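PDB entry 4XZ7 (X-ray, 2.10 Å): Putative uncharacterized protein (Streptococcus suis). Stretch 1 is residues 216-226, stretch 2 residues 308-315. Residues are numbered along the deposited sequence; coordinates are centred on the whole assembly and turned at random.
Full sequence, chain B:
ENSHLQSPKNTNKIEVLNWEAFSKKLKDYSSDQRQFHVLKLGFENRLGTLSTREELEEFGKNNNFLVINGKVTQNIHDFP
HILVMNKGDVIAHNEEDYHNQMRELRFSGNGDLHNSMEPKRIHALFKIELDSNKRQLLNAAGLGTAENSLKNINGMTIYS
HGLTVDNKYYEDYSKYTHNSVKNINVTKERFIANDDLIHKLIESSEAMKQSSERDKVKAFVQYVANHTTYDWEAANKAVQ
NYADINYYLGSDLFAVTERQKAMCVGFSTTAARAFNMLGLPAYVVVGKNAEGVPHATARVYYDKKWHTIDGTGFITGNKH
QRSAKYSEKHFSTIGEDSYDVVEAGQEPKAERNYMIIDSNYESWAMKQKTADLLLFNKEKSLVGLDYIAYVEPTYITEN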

# COMPACT_ATOMS: atom_id res chain seq x y z
N LYS B 216 22.23 -33.98 0.69
CA LYS B 216 21.24 -33.24 1.47
C LYS B 216 20.83 -32.01 0.69
O LYS B 216 19.63 -31.78 0.45
CB LYS B 216 21.77 -32.87 2.85
CG LYS B 216 22.25 -34.07 3.66
CD LYS B 216 22.50 -33.72 5.13
CE LYS B 216 23.28 -34.83 5.84
NZ LYS B 216 23.57 -34.45 7.25
N VAL B 217 21.83 -31.22 0.28
CA VAL B 217 21.58 -30.03 -0.54
C VAL B 217 20.76 -30.37 -1.79
O VAL B 217 19.71 -29.75 -2.05
CB VAL B 217 22.90 -29.35 -0.99
CG1 VAL B 217 22.60 -28.23 -1.96
CG2 VAL B 217 23.67 -28.82 0.20
N LYS B 218 21.24 -31.35 -2.54
CA LYS B 218 20.60 -31.78 -3.78
C LYS B 218 19.12 -32.08 -3.52
O LYS B 218 18.23 -31.53 -4.19
CB LYS B 218 21.33 -33.02 -4.34
CG LYS B 218 21.03 -33.36 -5.79
CD LYS B 218 21.56 -34.77 -6.15
CE LYS B 218 23.07 -34.91 -5.92
NZ LYS B 218 23.89 -34.28 -7.00
N ALA B 219 18.87 -32.91 -2.52
CA ALA B 219 17.52 -33.32 -2.17
C ALA B 219 16.61 -32.14 -1.81
O ALA B 219 15.48 -32.03 -2.31
CB ALA B 219 17.57 -34.30 -1.01
N PHE B 220 17.09 -31.24 -0.94
CA PHE B 220 16.23 -30.12 -0.54
C PHE B 220 15.92 -29.17 -1.72
O PHE B 220 14.77 -28.80 -1.96
CB PHE B 220 16.85 -29.33 0.61
CG PHE B 220 15.97 -28.23 1.10
CD1 PHE B 220 14.89 -28.52 1.92
CD2 PHE B 220 16.18 -26.92 0.71
CE1 PHE B 220 14.05 -27.51 2.36
CE2 PHE B 220 15.35 -25.91 1.13
CZ PHE B 220 14.28 -26.20 1.95
N VAL B 221 16.98 -28.78 -2.42
CA VAL B 221 16.89 -27.89 -3.57
C VAL B 221 15.91 -28.43 -4.60
O VAL B 221 15.02 -27.70 -5.06
CB VAL B 221 18.28 -27.71 -4.21
CG1 VAL B 221 18.16 -27.06 -5.58
CG2 VAL B 221 19.16 -26.89 -3.32
N GLN B 222 16.05 -29.71 -4.94
CA GLN B 222 15.19 -30.32 -5.94
C GLN B 222 13.74 -30.39 -5.46
O GLN B 222 12.80 -30.11 -6.22
CB GLN B 222 15.68 -31.72 -6.32
CG GLN B 222 15.14 -32.21 -7.66
CD GLN B 222 15.64 -31.37 -8.85
OE1 GLN B 222 14.90 -30.55 -9.41
NE2 GLN B 222 16.90 -31.60 -9.25
N TYR B 223 13.55 -30.74 -4.19
CA TYR B 223 12.19 -30.77 -3.66
C TYR B 223 11.47 -29.42 -3.74
O TYR B 223 10.32 -29.32 -4.22
CB TYR B 223 12.18 -31.24 -2.21
CG TYR B 223 10.76 -31.33 -1.68
CD1 TYR B 223 10.18 -30.27 -1.00
CD2 TYR B 223 10.01 -32.48 -1.88
CE1 TYR B 223 8.89 -30.34 -0.54
CE2 TYR B 223 8.73 -32.57 -1.41
CZ TYR B 223 8.17 -31.50 -0.74
OH TYR B 223 6.89 -31.60 -0.28
N VAL B 224 12.14 -28.39 -3.24
CA VAL B 224 11.52 -27.07 -3.24
C VAL B 224 11.24 -26.64 -4.67
O VAL B 224 10.14 -26.17 -4.96
CB VAL B 224 12.40 -26.03 -2.55
CG1 VAL B 224 11.89 -24.60 -2.86
CG2 VAL B 224 12.41 -26.29 -1.07
N ALA B 225 12.20 -26.84 -5.57
CA ALA B 225 11.99 -26.52 -6.98
C ALA B 225 10.79 -27.28 -7.57
O ALA B 225 10.14 -26.79 -8.49
CB ALA B 225 13.24 -26.83 -7.80
N ASN B 226 10.52 -28.47 -7.04
CA ASN B 226 9.39 -29.28 -7.53
C ASN B 226 8.05 -29.02 -6.84
O ASN B 226 7.04 -29.59 -7.25
CB ASN B 226 9.73 -30.78 -7.41
CG ASN B 226 10.63 -31.26 -8.54
OD1 ASN B 226 10.77 -30.59 -9.57
ND2 ASN B 226 11.26 -32.42 -8.34
N THR B 308 28.40 -22.29 -4.61
CA THR B 308 27.22 -21.58 -5.09
C THR B 308 26.15 -22.58 -5.52
O THR B 308 26.39 -23.45 -6.37
CB THR B 308 27.55 -20.63 -6.25
OG1 THR B 308 28.75 -19.92 -5.96
CG2 THR B 308 26.41 -19.64 -6.46
N ILE B 309 24.99 -22.46 -4.89
CA ILE B 309 23.82 -23.27 -5.20
C ILE B 309 22.68 -22.40 -5.72
O ILE B 309 22.15 -21.55 -4.99
CB ILE B 309 23.33 -24.04 -3.96
CG1 ILE B 309 24.47 -24.85 -3.37
CG2 ILE B 309 22.14 -24.91 -4.32
CD1 ILE B 309 24.95 -25.99 -4.29
N ASP B 310 22.36 -22.59 -7.01
CA ASP B 310 21.24 -21.92 -7.69
C ASP B 310 20.00 -22.80 -7.62
O ASP B 310 19.92 -23.83 -8.30
CB ASP B 310 21.59 -21.64 -9.16
CG ASP B 310 20.66 -20.63 -9.81
OD1 ASP B 310 21.07 -20.05 -10.83
OD2 ASP B 310 19.53 -20.39 -9.31
N GLY B 311 19.03 -22.41 -6.80
CA GLY B 311 17.85 -23.22 -6.58
C GLY B 311 16.80 -23.01 -7.66
O GLY B 311 15.73 -23.62 -7.64
N THR B 312 17.11 -22.13 -8.61
CA THR B 312 16.20 -21.86 -9.70
C THR B 312 16.92 -21.99 -11.05
O THR B 312 16.94 -21.07 -11.87
CB THR B 312 15.56 -20.45 -9.56
OG1 THR B 312 16.60 -19.47 -9.42
CG2 THR B 312 14.69 -20.38 -8.30
N GLY B 313 17.50 -23.17 -11.28
CA GLY B 313 18.33 -23.39 -12.44
C GLY B 313 17.58 -23.73 -13.73
O GLY B 313 18.19 -24.24 -14.66
N PHE B 314 16.30 -23.41 -13.77
CA PHE B 314 15.40 -23.77 -14.89
C PHE B 314 14.92 -22.56 -15.69
O PHE B 314 14.14 -22.69 -16.63
CB PHE B 314 14.18 -24.52 -14.35
CG PHE B 314 13.58 -23.87 -13.13
CD1 PHE B 314 12.91 -22.67 -13.23
CD2 PHE B 314 13.72 -24.45 -11.88
CE1 PHE B 314 12.39 -22.07 -12.12
CE2 PHE B 314 13.18 -23.85 -10.76
CZ PHE B 314 12.53 -22.66 -10.87
N ILE B 315 15.36 -21.37 -15.30
CA ILE B 315 14.88 -20.14 -15.91
C ILE B 315 15.36 -19.92 -17.35
O ILE B 315 14.59 -19.55 -18.23
CB ILE B 315 15.31 -18.93 -15.09
CG1 ILE B 315 14.69 -19.02 -13.70
CG2 ILE B 315 14.94 -17.62 -15.79
CD1 ILE B 315 15.31 -18.11 -12.70
O HOH W 1 15.00 -24.87 -5.28

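Val221 and Ile309 each have 47 Å² covered by the opposing stretch, more than any other residue here, and they meet directly. Val221 CG2 lies 3.7 Å from Ile309 CG2, the closest approach between the two stretches. Both residues are buried, and both direct their CA-to-CB bonds toward the other stretch. The contact is van der Waals packing between apolar side chains.

Val221 sits on a helix that spans the first stretch. Its backbone is held in the usual way: Val221 N donates to Val217 O at 2.9 Å, and Ala225 N donates to Val221 O at 3.0 Å. This four-residue spacing places Val217, Val221 and Ala225 on one face of the helix. All three have CA-to-CB bonds toward the second stretch, and they are the helix residues that touch it.

Ile309 ends the strand portion of the second stretch. Its side chain adopts the m rotamer at both chi1 and chi2. It reaches two turns of the helix, because Ile309 CD1 also lies 4.0 Å from Val217 CG1. Ile309 CG2 approaches both valines: it is 3.7 Å from Val221 CG2 and 4.1 Å from Val217 CG1.

After Ile309 the chain leaves the strand. Val221 then packs against backbone rather than a side chain: its CG1 lies 4.0 Å from Gly311 CA. The CA atoms of Val221 and Gly311 are 5.6 Å apart, the shortest CA separation across the contact. An ideal CB on Gly311 would lie 4.3 Å from Val221 CG1, so the close approach does not by itself exclude one.

A water also joins these two residues. The water O donates to Val221 O at 2.8 Å and to Gly311 O at 2.8 Å. Val221 O therefore accepts from the water as well as from the helix. No direct hydrogen bond crosses between the stretches, so the water supplies a polar link in a largely apolar contact.

Ala225, with 36 Å² covered, extends the contact one helical turn further. Ala225 CB is 4.1 Å from Gly311 O and 4.2 Å from Phe314 CE2. The methyl group lies at the edge of the Phe314 ring, near its plane, so this is not packing on the ring face. Phe314 itself is exposed and has only 19 Å² covered.

Within the loop, Thr312 N donates to Asp310 OD2 at 3.1 Å with an angle of 155°. This bond spans Gly311. The Asp310 and Thr312 CA-to-CB bonds both point away from the helix, leaving Gly311 to meet it between them.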